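Local coordinates for protein pentafunctional AROM polypeptide (Schizosaccharomyces pombe, PDB 5SWV) that catalyses the third and fourth steps of the shikimate pathway, dehydrating 3-dehydroquinate and reducing 3-dehydroshikimate to shikimate, as part of a pentafunctional enzyme, at residues A[236-241]-A[275-279]; A[251-257]-A[280-286]; A[265-269]-A[525-531]; A[352-356]-A[506-511]. All coordinates share one frame; numbering follows the deposited sequence.

Contact 1: residues A[236-241]-A[275-279]; sequences VKQLNE and ELLGL
V236 sets its CG1 methyl beside CD2 of L277, 3.7 Å away, the two side chains pointing the same way. One residue on, K237 runs its chain along the turn that ends helix 266-277: with CG anti to the backbone N (chi1 -169°), its methylenes pass G278 N and CE comes 3.4 Å from E275 O. N240 supplies the one hydrogen bond of the interface. Its ND2 donates to L277 O at 2.6 Å and 163°, lying in the carbonyl plane, so the amide grips a carbonyl at the helix end. CD2 of L279 packs against N240 as well, 3.9 Å from its CG. E241 closes the row, its CG against the CA of G278 at 3.7 Å. G278 has no side chain, which lets the two backbones come close here. This is a domain interface, where a helix following the last strand of the dehydroquinase TIM barrel meets the C-terminal end of helix 266-277, where G278 leaves the helical path with positive phi (75°), in the shikimate dehydrogenase substrate-binding domain.

Contact 2: residues A[251-257]-A[280-286]; sequences PEKFFLF and PHTYEAF
F254 pushes the CE1 edge of its ring against one face of the H281 imidazole in an edge-to-face pair, centroids 5.4 Å apart and planes at 65°. The opposite face of H281 is covered by CD of P280, so the imidazole sits between proline and phenylalanine, while its ND1 takes a weak bond from E252 N. On the same side of the sheet the Y283 ring fills the hollow along the other strand. With CG anti to the backbone N (chi1 -170°), the ring leans across: CD2 meets F254 CB at 3.6 Å, CE1 meets L256 CB at 3.9 Å, and one face lies over the F255 carbonyl carbon. Its hydroxyl reaches on to N307, and H270 of the crossover helix stacks on the ring. The backbones beneath are parallel strands of a beta-alpha-beta unit, 253-257 and 282-285 joined through helix 266-277. Their ladder alternates from T282 N to E252 O, F254 N to T282 O, E284 N to F254 O, L256 N to E284 O and F286 N to L256 O. On the face bearing K253 and F255, the F255 ring lies alongside both E284 and F286: CE1 lies 3.4 Å from E284 OE2, and CD1 lies 4.0 Å from F286 CB. K253 folds its CD past the T282 hydroxyl and sends NZ to D302.

Contact 3: residues A[265-269]-A[525-531]; sequences RSPIL and VYQKVIE
R265 reaches from the N-cap position of helix 266-277 to the C-terminal end of helix 522-530. Its NE donates to V529 O in a weak, bent bond (127°), modelled at 2.5 Å, a length not to be leaned on at this resolution. V529 O lies so near the chain terminus that no amide four residues on exists to claim it; the weak bond from R265 may partly make up for this. The bend at chi3 (78°) turns the guanidinium toward the chain end. There NH2 lies 2.9 Å from the terminal OXT of E531, a salt bridge by charge alone because the oxygen stands well out of the guanidinium plane. K528 O lies at the edge of the same group, farther off. K528 NZ and E531 OE2 form a long pair at 3.9 Å, extending the charge network to the terminal residue's side chain. Within the helices, V525 O accepts from V529 N, and R265 O from L269 N. The apolar part of the contact belongs to L269, which puts CD1 3.3 Å from V525 CG1 and CB 3.7 Å from V529 CG2. Separately, I268 rests CG2 in van der Waals contact with K528 O at 3.8 Å. The return of a C-terminal helix to pack on the substrate-binding domain is characteristic of the shikimate dehydrogenase fold.

Contact 4: residues A[352-356]-A[506-511]; sequences TDWRG and RQGLAS
T352 OG1 lies 3.2 Å from both S511 OG and the backbone Q507 O, within hydrogen-bonding reach of either; which of the two takes its proton is not settled. The torsion (chi1 57°) places this hydroxyl between the backbone N and the carbonyl carbon and turns CG2 to the A510 methyl, 3.7 Å away. S511 OG also bonds to T335. A water forms the second polar link: it accepts from R355 NH1 at 2.8 Å and donates to A510 O at 3.0 Å. The R355 chain, bent at chi2 and chi3, curls back so that one face of its guanidinium lies over A510 CB, while NE pairs with D359. D353 OD1 and Q507 OE1, two acceptors, merely sit near each other with carboxylate and amide planes 56° apart; the D353 carboxylate is held by K313 through OD2. Farther out the contact is packing. Q507 stretches alongside the start of helix 353-364, its CG 3.8 Å from the CA of G356, where the lack of a side chain admits it. R506 brings only CB near G356, then leads off to E502 and F522. Helix 353-364 runs from strand 345-350 of the mixed sheet to strand 374-378 of the six-stranded parallel sheet, and helix 500-516 follows strand 496-498, so the pair bridges the two sheets of the dehydrogenase.

How the contacts relate
Contacts 1 to 3 share helix 266-277 or the strands flanking it: its C-terminal end meets the dehydroquinase side in contact 1, its start meets the chain terminus in contact 3, and strands 253-257 and 282-285 pair in contact 2. Their centres lie 15 to 18 Å apart and their segments interleave along the chain. Contact 4 follows contacts 1 and 2 in series, and both its segments fall between those of contact 3. Y283 of contact 2 packs on S266 and P267, L276 of contact 1 on V525, and L269 of contact 3 on G508 and L509. Together they run from the barrel across the substrate-binding domain to the helices that adjoin the six-stranded parallel sheet, tying together three modules.

Contact 1: residues A[236-241]-A[275-279]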
loop_
_atom_site.group_PDB
_atom_site.type_symbol
_atom_site.label_atom_id
_atom_site.label_comp_id
_atom_site.label_asym_id
_atom_site.label_seq_id
_atom_site.Cartn_x
_atom_site.Cartn_y
_atom_site.Cartn_z
ATOM N N VAL A 236 5.756 -0.589 14.048
ATOM C CA VAL A 236 5.184 0.630 13.461
ATOM C C VAL A 236 4.371 1.402 14.491
ATOM O O VAL A 236 4.464 2.631 14.568
ATOM C CB VAL A 236 4.340 0.333 12.186
ATOM C CG1 VAL A 236 3.434 1.501 11.800
ATOM C CG2 VAL A 236 5.270 0.023 11.026
ATOM N N LYS A 237 3.578 0.681 15.269
ATOM C CA LYS A 237 2.795 1.297 16.332
ATOM C C LYS A 237 3.680 2.043 17.336
ATOM O O LYS A 237 3.426 3.199 17.681
ATOM C CB LYS A 237 1.989 0.241 17.065
ATOM C CG LYS A 237 0.966 0.855 17.984
ATOM C CD LYS A 237 0.257 -0.212 18.780
ATOM C CE LYS A 237 -0.943 0.375 19.496
ATOM N NZ LYS A 237 -1.171 -0.315 20.789
ATOM N N GLN A 238 4.712 1.353 17.794
ATOM C CA GLN A 238 5.649 1.916 18.743
ATOM C C GLN A 238 6.350 3.119 18.158
ATOM O O GLN A 238 6.547 4.124 18.843
ATOM C CB GLN A 238 6.696 0.879 19.128
ATOM C CG GLN A 238 6.172 -0.274 19.972
ATOM C CD GLN A 238 7.272 -1.276 20.312
ATOM O OE1 GLN A 238 7.924 -1.865 19.434
ATOM N NE2 GLN A 238 7.499 -1.462 21.609
ATOM N N LEU A 239 6.731 3.001 16.890
ATOM C CA LEU A 239 7.474 4.053 16.213
ATOM C C LEU A 239 6.680 5.335 16.152
ATOM O O LEU A 239 7.228 6.394 16.397
ATOM C CB LEU A 239 7.880 3.631 14.801
ATOM C CG LEU A 239 8.729 4.639 14.002
ATOM C CD1 LEU A 239 10.084 4.894 14.644
ATOM C CD2 LEU A 239 8.925 4.156 12.568
ATOM N N ASN A 240 5.398 5.233 15.816
ATOM C CA ASN A 240 4.521 6.408 15.796
ATOM C C ASN A 240 4.277 6.943 17.211
ATOM O O ASN A 240 4.408 8.135 17.469
ATOM C CB ASN A 240 3.188 6.073 15.138
ATOM C CG ASN A 240 3.309 5.819 13.644
ATOM O OD1 ASN A 240 4.108 6.455 12.952
ATOM N ND2 ASN A 240 2.491 4.900 13.132
ATOM N N GLU A 241 3.939 6.049 18.126
ATOM C CA GLU A 241 3.782 6.434 19.509
ATOM C C GLU A 241 4.966 7.241 20.041
ATOM O O GLU A 241 4.783 8.248 20.716
ATOM C CB GLU A 241 3.573 5.205 20.363
ATOM C CG GLU A 241 2.167 4.674 20.266
ATOM C CD GLU A 241 1.978 3.376 21.034
ATOM O OE1 GLU A 241 2.988 2.670 21.309
ATOM O OE2 GLU A 241 0.801 3.054 21.352
ATOM N N GLU A 275 -5.727 4.119 16.446
ATOM C CA GLU A 275 -5.466 3.284 17.602
ATOM C C GLU A 275 -4.552 2.125 17.257
ATOM O O GLU A 275 -3.641 1.837 17.999
ATOM C CB GLU A 275 -6.784 2.754 18.131
ATOM C CG GLU A 275 -6.722 2.213 19.541
ATOM C CD GLU A 275 -7.848 1.224 19.846
ATOM O OE1 GLU A 275 -8.872 1.177 19.106
ATOM O OE2 GLU A 275 -7.692 0.479 20.849
ATOM N N LEU A 276 -4.797 1.475 16.126
ATOM C CA LEU A 276 -3.941 0.386 15.632
ATOM C C LEU A 276 -2.568 0.826 15.123
ATOM O O LEU A 276 -1.672 0.015 15.044
ATOM C CB LEU A 276 -4.656 -0.393 14.526
ATOM C CG LEU A 276 -5.934 -1.141 14.964
ATOM C CD1 LEU A 276 -6.834 -1.451 13.769
ATOM C CD2 LEU A 276 -5.600 -2.418 15.728
ATOM N N LEU A 277 -2.399 2.095 14.786
ATOM C CA LEU A 277 -1.124 2.601 14.273
ATOM C C LEU A 277 -0.377 3.552 15.202
ATOM O O LEU A 277 0.698 4.053 14.833
ATOM C CB LEU A 277 -1.369 3.268 12.922
ATOM C CG LEU A 277 -1.387 2.199 11.835
ATOM C CD1 LEU A 277 -2.624 2.306 10.990
ATOM C CD2 LEU A 277 -0.117 2.292 11.011
ATOM N N GLY A 278 -0.915 3.773 16.404
ATOM C CA GLY A 278 -0.235 4.561 17.426
ATOM C C GLY A 278 -0.273 6.046 17.145
ATOM O O GLY A 278 0.635 6.773 17.554
ATOM N N LEU A 279 -1.329 6.496 16.467
ATOM C CA LEU A 279 -1.473 7.887 16.076
ATOM C C LEU A 279 -2.419 8.632 17.027
ATOM O O LEU A 279 -3.334 8.035 17.578
ATOM C CB LEU A 279 -1.991 7.976 14.628
ATOM C CG LEU A 279 -1.045 7.520 13.510
ATOM C CD1 LEU A 279 -1.707 7.768 12.166
ATOM C CD2 LEU A 279 0.291 8.254 13.557
#

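Contact 2: residues A[251-257]-A[280-286]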
loop_
_atom_site.group_PDB
_atom_site.type_symbol
_atom_site.label_atom_id
_atom_site.label_comp_id
_atom_site.label_asym_id
_atom_site.label_seq_id
_atom_site.Cartn_x
_atom_site.Cartn_y
_atom_site.Cartn_z
ATOM N N PRO A 251 -0.658 16.085 16.643
ATOM C CA PRO A 251 -2.078 15.749 16.551
ATOM C C PRO A 251 -2.813 16.564 15.534
ATOM O O PRO A 251 -2.594 17.766 15.435
ATOM C CB PRO A 251 -2.625 16.100 17.937
ATOM C CG PRO A 251 -1.465 15.977 18.838
ATOM C CD PRO A 251 -0.263 16.369 18.040
ATOM N N GLU A 252 -3.753 15.920 14.860
ATOM C CA GLU A 252 -4.442 16.484 13.715
ATOM C C GLU A 252 -5.921 16.139 13.832
ATOM O O GLU A 252 -6.291 15.061 14.335
ATOM C CB GLU A 252 -3.833 15.983 12.403
ATOM C CG GLU A 252 -2.646 16.818 11.913
ATOM C CD GLU A 252 -1.785 16.128 10.849
ATOM O OE1 GLU A 252 -2.328 15.612 9.859
ATOM O OE2 GLU A 252 -0.541 16.103 10.999
ATOM N N LYS A 253 -6.756 17.090 13.414
ATOM C CA LYS A 253 -8.194 16.909 13.411
ATOM C C LYS A 253 -8.675 16.562 12.002
ATOM O O LYS A 253 -8.406 17.289 11.054
ATOM C CB LYS A 253 -8.883 18.176 13.888
ATOM C CG LYS A 253 -8.489 18.598 15.285
ATOM C CD LYS A 253 -9.693 19.066 16.083
ATOM C CE LYS A 253 -9.299 19.612 17.448
ATOM N NZ LYS A 253 -8.862 21.035 17.322
ATOM N N PHE A 254 -9.371 15.434 11.892
ATOM C CA PHE A 254 -9.996 14.976 10.651
ATOM C C PHE A 254 -11.515 15.058 10.770
ATOM O O PHE A 254 -12.065 15.022 11.865
ATOM C CB PHE A 254 -9.552 13.547 10.323
ATOM C CG PHE A 254 -8.101 13.449 9.935
ATOM C CD1 PHE A 254 -7.116 13.280 10.902
ATOM C CD2 PHE A 254 -7.707 13.553 8.606
ATOM C CE1 PHE A 254 -5.770 13.226 10.545
ATOM C CE2 PHE A 254 -6.367 13.473 8.244
ATOM C CZ PHE A 254 -5.400 13.316 9.209
ATOM N N PHE A 255 -12.179 15.180 9.625
ATOM C CA PHE A 255 -13.601 15.477 9.588
ATOM C C PHE A 255 -14.343 14.744 8.467
ATOM O O PHE A 255 -13.736 14.184 7.576
ATOM C CB PHE A 255 -13.800 16.993 9.451
ATOM C CG PHE A 255 -13.280 17.783 10.615
ATOM C CD1 PHE A 255 -14.074 18.000 11.734
ATOM C CD2 PHE A 255 -11.997 18.301 10.605
ATOM C CE1 PHE A 255 -13.592 18.721 12.826
ATOM C CE2 PHE A 255 -11.506 19.027 11.692
ATOM C CZ PHE A 255 -12.307 19.240 12.798
ATOM N N LEU A 256 -15.666 14.732 8.569
ATOM C CA LEU A 256 -16.555 14.286 7.505
ATOM C C LEU A 256 -17.546 15.414 7.242
ATOM O O LEU A 256 -18.210 15.863 8.162
ATOM C CB LEU A 256 -17.313 13.028 7.920
ATOM C CG LEU A 256 -18.349 12.469 6.924
ATOM C CD1 LEU A 256 -17.708 12.108 5.585
ATOM C CD2 LEU A 256 -19.084 11.262 7.500
ATOM N N PHE A 257 -17.624 15.885 5.999
ATOM C CA PHE A 257 -18.597 16.882 5.611
ATOM C C PHE A 257 -19.712 16.214 4.828
ATOM O O PHE A 257 -19.464 15.275 4.065
ATOM C CB PHE A 257 -17.951 17.927 4.731
ATOM C CG PHE A 257 -16.740 18.590 5.329
ATOM C CD1 PHE A 257 -16.708 18.979 6.667
ATOM C CD2 PHE A 257 -15.635 18.884 4.528
ATOM C CE1 PHE A 257 -15.591 19.621 7.187
ATOM C CE2 PHE A 257 -14.525 19.530 5.042
ATOM C CZ PHE A 257 -14.497 19.892 6.373
ATOM N N PRO A 280 -2.228 9.951 17.194
ATOM C CA PRO A 280 -2.972 10.711 18.197
ATOM C C PRO A 280 -4.122 11.521 17.626
ATOM O O PRO A 280 -4.516 12.505 18.235
ATOM C CB PRO A 280 -1.908 11.688 18.688
ATOM C CG PRO A 280 -1.181 12.047 17.422
ATOM C CD PRO A 280 -1.253 10.828 16.509
ATOM N N HIS A 281 -4.655 11.140 16.472
ATOM C CA HIS A 281 -5.559 12.019 15.732
ATOM C C HIS A 281 -6.994 11.841 16.234
ATOM O O HIS A 281 -7.280 10.927 17.008
ATOM C CB HIS A 281 -5.453 11.747 14.221
ATOM C CG HIS A 281 -4.059 11.859 13.651
ATOM N ND1 HIS A 281 -3.203 12.900 13.938
ATOM C CD2 HIS A 281 -3.391 11.066 12.776
ATOM C CE1 HIS A 281 -2.068 12.743 13.282
ATOM N NE2 HIS A 281 -2.156 11.637 12.566
ATOM N N THR A 282 -7.878 12.738 15.816
ATOM C CA THR A 282 -9.321 12.552 16.009
ATOM C C THR A 282 -10.039 12.667 14.673
ATOM O O THR A 282 -9.533 13.329 13.769
ATOM C CB THR A 282 -9.898 13.596 16.969
ATOM O OG1 THR A 282 -9.542 14.908 16.522
ATOM C CG2 THR A 282 -9.359 13.378 18.363
ATOM N N TYR A 283 -11.212 12.032 14.551
ATOM C CA TYR A 283 -12.086 12.156 13.362
ATOM C C TYR A 283 -13.527 12.398 13.801
ATOM O O TYR A 283 -14.060 11.650 14.609
ATOM C CB TYR A 283 -12.002 10.884 12.513
ATOM C CG TYR A 283 -12.642 10.892 11.107
ATOM C CD1 TYR A 283 -14.025 10.910 10.924
ATOM C CD2 TYR A 283 -11.848 10.797 9.966
ATOM C CE1 TYR A 283 -14.584 10.874 9.650
ATOM C CE2 TYR A 283 -12.399 10.753 8.689
ATOM C CZ TYR A 283 -13.760 10.791 8.535
ATOM O OH TYR A 283 -14.280 10.740 7.272
ATOM N N GLU A 284 -14.152 13.434 13.244
ATOM C CA GLU A 284 -15.488 13.883 13.664
ATOM C C GLU A 284 -16.417 14.169 12.491
ATOM O O GLU A 284 -16.055 14.882 11.553
ATOM C CB GLU A 284 -15.387 15.188 14.465
ATOM C CG GLU A 284 -14.750 15.047 15.830
ATOM C CD GLU A 284 -14.045 16.315 16.296
ATOM O OE1 GLU A 284 -14.425 16.798 17.382
ATOM O OE2 GLU A 284 -13.108 16.811 15.596
ATOM N N ALA A 285 -17.640 13.672 12.575
ATOM C CA ALA A 285 -18.721 14.217 11.764
ATOM C C ALA A 285 -18.872 15.730 12.019
ATOM O O ALA A 285 -18.838 16.175 13.162
ATOM C CB ALA A 285 -20.022 13.489 12.069
ATOM N N PHE A 286 -18.986 16.508 10.949
ATOM C CA PHE A 286 -19.219 17.948 11.035
ATOM C C PHE A 286 -20.287 18.326 10.004
ATOM O O PHE A 286 -19.991 18.831 8.915
ATOM C CB PHE A 286 -17.922 18.732 10.829
ATOM C CG PHE A 286 -18.034 20.180 11.198
ATOM C CD1 PHE A 286 -17.909 20.585 12.531
ATOM C CD2 PHE A 286 -18.275 21.146 10.232
ATOM C CE1 PHE A 286 -18.027 21.927 12.887
ATOM C CE2 PHE A 286 -18.386 22.485 10.579
ATOM C CZ PHE A 286 -18.267 22.877 11.904
#

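Contact 3: residues A[265-269]-A[525-531]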
loop_
_atom_site.group_PDB
_atom_site.type_symbol
_atom_site.label_atom_id
_atom_site.label_comp_id
_atom_site.label_asym_id
_atom_site.label_seq_id
_atom_site.Cartn_x
_atom_site.Cartn_y
_atom_site.Cartn_z
ATOM N N ARG A 265 -20.486 5.759 9.853
ATOM C CA ARG A 265 -19.540 4.977 10.648
ATOM C C ARG A 265 -18.086 5.245 10.259
ATOM O O ARG A 265 -17.185 4.494 10.647
ATOM C CB ARG A 265 -19.865 3.487 10.515
ATOM C CG ARG A 265 -21.282 3.151 10.964
ATOM C CD ARG A 265 -21.523 1.650 11.067
ATOM N NE ARG A 265 -20.953 1.097 12.298
ATOM C CZ ARG A 265 -21.535 1.093 13.505
ATOM N NH1 ARG A 265 -22.747 1.626 13.705
ATOM N NH2 ARG A 265 -20.886 0.547 14.540
ATOM N N SER A 266 -17.856 6.318 9.506
ATOM C CA SER A 266 -16.504 6.754 9.195
ATOM C C SER A 266 -15.691 7.171 10.422
ATOM O O SER A 266 -14.517 6.877 10.484
ATOM C CB SER A 266 -16.513 7.874 8.157
ATOM O OG SER A 266 -16.722 7.315 6.883
ATOM N N PRO A 267 -16.308 7.843 11.404
ATOM C CA PRO A 267 -15.527 8.134 12.617
ATOM C C PRO A 267 -14.985 6.898 13.343
ATOM O O PRO A 267 -13.839 6.929 13.772
ATOM C CB PRO A 267 -16.505 8.925 13.486
ATOM C CG PRO A 267 -17.404 9.583 12.492
ATOM C CD PRO A 267 -17.600 8.544 11.423
ATOM N N ILE A 268 -15.762 5.815 13.412
ATOM C CA ILE A 268 -15.292 4.578 14.054
ATOM C C ILE A 268 -14.154 3.995 13.230
ATOM O O ILE A 268 -13.158 3.517 13.786
ATOM C CB ILE A 268 -16.393 3.497 14.239
ATOM C CG1 ILE A 268 -17.681 4.109 14.832
ATOM C CG2 ILE A 268 -15.902 2.380 15.163
ATOM C CD1 ILE A 268 -18.763 3.110 15.206
ATOM N N LEU A 269 -14.301 4.055 11.908
ATOM C CA LEU A 269 -13.307 3.481 10.992
ATOM C C LEU A 269 -11.952 4.139 11.171
ATOM O O LEU A 269 -10.952 3.455 11.420
ATOM C CB LEU A 269 -13.807 3.521 9.536
ATOM C CG LEU A 269 -12.935 3.736 8.287
ATOM C CD1 LEU A 269 -11.645 2.951 8.156
ATOM C CD2 LEU A 269 -13.810 3.446 7.066
ATOM N N VAL A 525 -10.285 -3.243 11.367
ATOM C CA VAL A 525 -11.019 -2.006 11.157
ATOM C C VAL A 525 -12.449 -2.321 10.724
ATOM O O VAL A 525 -13.384 -1.640 11.132
ATOM C CB VAL A 525 -10.340 -1.107 10.117
ATOM C CG1 VAL A 525 -11.169 0.138 9.869
ATOM C CG2 VAL A 525 -8.958 -0.687 10.594
ATOM N N TYR A 526 -12.602 -3.350 9.897
ATOM C CA TYR A 526 -13.909 -3.836 9.470
ATOM C C TYR A 526 -14.709 -4.402 10.659
ATOM O O TYR A 526 -15.901 -4.140 10.771
ATOM C CB TYR A 526 -13.729 -4.871 8.332
ATOM C CG TYR A 526 -15.003 -5.462 7.783
ATOM C CD1 TYR A 526 -15.609 -6.563 8.401
ATOM C CD2 TYR A 526 -15.607 -4.929 6.653
ATOM C CE1 TYR A 526 -16.785 -7.106 7.921
ATOM C CE2 TYR A 526 -16.787 -5.473 6.156
ATOM C CZ TYR A 526 -17.369 -6.560 6.796
ATOM O OH TYR A 526 -18.523 -7.099 6.309
ATOM N N GLN A 527 -14.057 -5.145 11.553
ATOM C CA GLN A 527 -14.752 -5.735 12.724
ATOM C C GLN A 527 -15.424 -4.723 13.647
ATOM O O GLN A 527 -16.458 -5.034 14.236
ATOM C CB GLN A 527 -13.825 -6.656 13.558
ATOM C CG GLN A 527 -13.520 -8.026 12.931
ATOM C CD GLN A 527 -14.757 -8.731 12.338
ATOM O OE1 GLN A 527 -15.825 -8.767 12.964
ATOM N NE2 GLN A 527 -14.620 -9.278 11.123
ATOM N N LYS A 528 -14.834 -3.530 13.759
ATOM C CA LYS A 528 -15.374 -2.439 14.577
ATOM C C LYS A 528 -16.409 -1.581 13.839
ATOM O O LYS A 528 -17.335 -1.052 14.454
ATOM C CB LYS A 528 -14.235 -1.586 15.155
ATOM C CG LYS A 528 -13.444 -2.329 16.242
ATOM C CD LYS A 528 -12.513 -1.446 17.088
ATOM C CE LYS A 528 -13.245 -0.406 17.937
ATOM N NZ LYS A 528 -14.285 -1.018 18.810
ATOM N N VAL A 529 -16.274 -1.454 12.526
ATOM C CA VAL A 529 -17.312 -0.816 11.725
ATOM C C VAL A 529 -18.614 -1.632 11.804
ATOM O O VAL A 529 -19.667 -1.053 12.039
ATOM C CB VAL A 529 -16.864 -0.580 10.257
ATOM C CG1 VAL A 529 -18.025 -0.148 9.379
ATOM C CG2 VAL A 529 -15.790 0.490 10.203
ATOM N N ILE A 530 -18.555 -2.957 11.644
ATOM C CA ILE A 530 -19.799 -3.763 11.626
ATOM C C ILE A 530 -20.496 -3.916 12.984
ATOM O O ILE A 530 -21.723 -4.054 13.014
ATOM C CB ILE A 530 -19.639 -5.155 10.954
ATOM C CG1 ILE A 530 -18.765 -6.120 11.771
ATOM C CG2 ILE A 530 -19.090 -5.001 9.542
ATOM C CD1 ILE A 530 -18.820 -7.541 11.243
ATOM N N GLU A 531 -19.717 -3.897 14.076
ATOM C CA GLU A 531 -20.235 -3.979 15.471
ATOM C C GLU A 531 -21.560 -3.261 15.748
ATOM O O GLU A 531 -22.399 -3.760 16.501
ATOM C CB GLU A 531 -19.204 -3.438 16.468
ATOM C CG GLU A 531 -18.295 -4.503 17.054
ATOM C CD GLU A 531 -17.414 -3.970 18.164
ATOM O OE1 GLU A 531 -17.923 -3.173 18.977
ATOM O OE2 GLU A 531 -16.221 -4.351 18.231
ATOM O OXT GLU A 531 -21.811 -2.164 15.244
#

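Contact 4: residues A[352-356]-A[506-511]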
loop_
_atom_site.group_PDB
_atom_site.type_symbol
_atom_site.label_atom_id
_atom_site.label_comp_id
_atom_site.label_asym_id
_atom_site.label_seq_id
_atom_site.Cartn_x
_atom_site.Cartn_y
_atom_site.Cartn_z
ATOM N N THR A 352 -11.507 8.692 -3.626
ATOM C CA THR A 352 -11.223 7.278 -3.387
ATOM C C THR A 352 -12.410 6.353 -3.610
ATOM O O THR A 352 -12.286 5.158 -3.372
ATOM C CB THR A 352 -10.752 7.048 -1.951
ATOM O OG1 THR A 352 -11.746 7.545 -1.067
ATOM C CG2 THR A 352 -9.449 7.745 -1.694
ATOM N N ASP A 353 -13.549 6.865 -4.075
ATOM C CA ASP A 353 -14.718 5.998 -4.297
ATOM C C ASP A 353 -14.370 4.773 -5.158
ATOM O O ASP A 353 -14.685 3.642 -4.794
ATOM C CB ASP A 353 -15.900 6.787 -4.886
ATOM C CG ASP A 353 -16.572 7.738 -3.850
ATOM O OD1 ASP A 353 -16.459 7.506 -2.612
ATOM O OD2 ASP A 353 -17.222 8.720 -4.281
ATOM N N TRP A 354 -13.665 4.993 -6.261
ATOM C CA TRP A 354 -13.202 3.881 -7.109
ATOM C C TRP A 354 -12.308 2.856 -6.390
ATOM O O TRP A 354 -12.327 1.670 -6.728
ATOM C CB TRP A 354 -12.488 4.404 -8.363
ATOM C CG TRP A 354 -11.122 4.946 -8.143
ATOM C CD1 TRP A 354 -10.796 6.184 -7.686
ATOM C CD2 TRP A 354 -9.884 4.263 -8.368
ATOM N NE1 TRP A 354 -9.427 6.322 -7.612
ATOM C CE2 TRP A 354 -8.845 5.162 -8.037
ATOM C CE3 TRP A 354 -9.554 2.981 -8.830
ATOM C CZ2 TRP A 354 -7.500 4.831 -8.161
ATOM C CZ3 TRP A 354 -8.217 2.641 -8.953
ATOM C CH2 TRP A 354 -7.202 3.566 -8.613
ATOM N N ARG A 355 -11.520 3.317 -5.422
ATOM C CA ARG A 355 -10.611 2.448 -4.692
ATOM C C ARG A 355 -11.378 1.372 -3.924
ATOM O O ARG A 355 -10.895 0.250 -3.782
ATOM C CB ARG A 355 -9.733 3.262 -3.736
ATOM C CG ARG A 355 -8.787 4.240 -4.434
ATOM C CD ARG A 355 -7.650 3.534 -5.169
ATOM N NE ARG A 355 -6.971 2.712 -4.194
ATOM C CZ ARG A 355 -6.108 3.169 -3.300
ATOM N NH1 ARG A 355 -5.719 4.439 -3.290
ATOM N NH2 ARG A 355 -5.605 2.336 -2.414
ATOM N N GLY A 356 -12.574 1.706 -3.443
ATOM C CA GLY A 356 -13.448 0.724 -2.827
ATOM C C GLY A 356 -13.691 -0.476 -3.729
ATOM O O GLY A 356 -13.774 -1.616 -3.252
ATOM N N ARG A 506 -12.811 0.050 2.528
ATOM C CA ARG A 506 -11.581 0.257 1.769
ATOM C C ARG A 506 -11.443 1.667 1.159
ATOM O O ARG A 506 -10.317 2.107 0.939
ATOM C CB ARG A 506 -11.409 -0.840 0.718
ATOM C CG ARG A 506 -11.287 -2.243 1.315
ATOM C CD ARG A 506 -10.774 -3.270 0.309
ATOM N NE ARG A 506 -10.866 -4.676 0.749
ATOM C CZ ARG A 506 -9.959 -5.336 1.486
ATOM N NH1 ARG A 506 -8.855 -4.757 1.942
ATOM N NH2 ARG A 506 -10.169 -6.607 1.779
ATOM N N GLN A 507 -12.560 2.367 0.902
ATOM C CA GLN A 507 -12.526 3.800 0.497
ATOM C C GLN A 507 -11.926 4.657 1.570
ATOM O O GLN A 507 -11.058 5.489 1.294
ATOM C CB GLN A 507 -13.913 4.381 0.242
ATOM C CG GLN A 507 -14.559 3.892 -1.029
ATOM C CD GLN A 507 -16.031 4.248 -1.097
ATOM O OE1 GLN A 507 -16.515 5.078 -0.304
ATOM N NE2 GLN A 507 -16.761 3.618 -2.047
ATOM N N GLY A 508 -12.445 4.470 2.784
ATOM C CA GLY A 508 -11.926 5.118 3.975
ATOM C C GLY A 508 -10.461 4.819 4.206
ATOM O O GLY A 508 -9.707 5.725 4.525
ATOM N N LEU A 509 -10.049 3.565 4.030
ATOM C CA LEU A 509 -8.649 3.181 4.254
ATOM C C LEU A 509 -7.703 3.833 3.244
ATOM O O LEU A 509 -6.625 4.288 3.601
ATOM C CB LEU A 509 -8.484 1.655 4.269
ATOM C CG LEU A 509 -9.144 0.948 5.465
ATOM C CD1 LEU A 509 -9.188 -0.563 5.266
ATOM C CD2 LEU A 509 -8.434 1.271 6.761
ATOM N N ALA A 510 -8.125 3.903 1.994
ATOM C CA ALA A 510 -7.400 4.660 0.977
ATOM C C ALA A 510 -7.249 6.145 1.342
ATOM O O ALA A 510 -6.186 6.734 1.150
ATOM C CB ALA A 510 -8.111 4.526 -0.360
ATOM N N SER A 511 -8.313 6.745 1.866
ATOM C CA SER A 511 -8.255 8.136 2.294
ATOM C C SER A 511 -7.257 8.284 3.426
ATOM O O SER A 511 -6.428 9.202 3.420
ATOM C CB SER A 511 -9.628 8.627 2.729
ATOM O OG SER A 511 -10.539 8.599 1.646
HETATM O O HOH W 1 -4.603 5.193 -0.820
#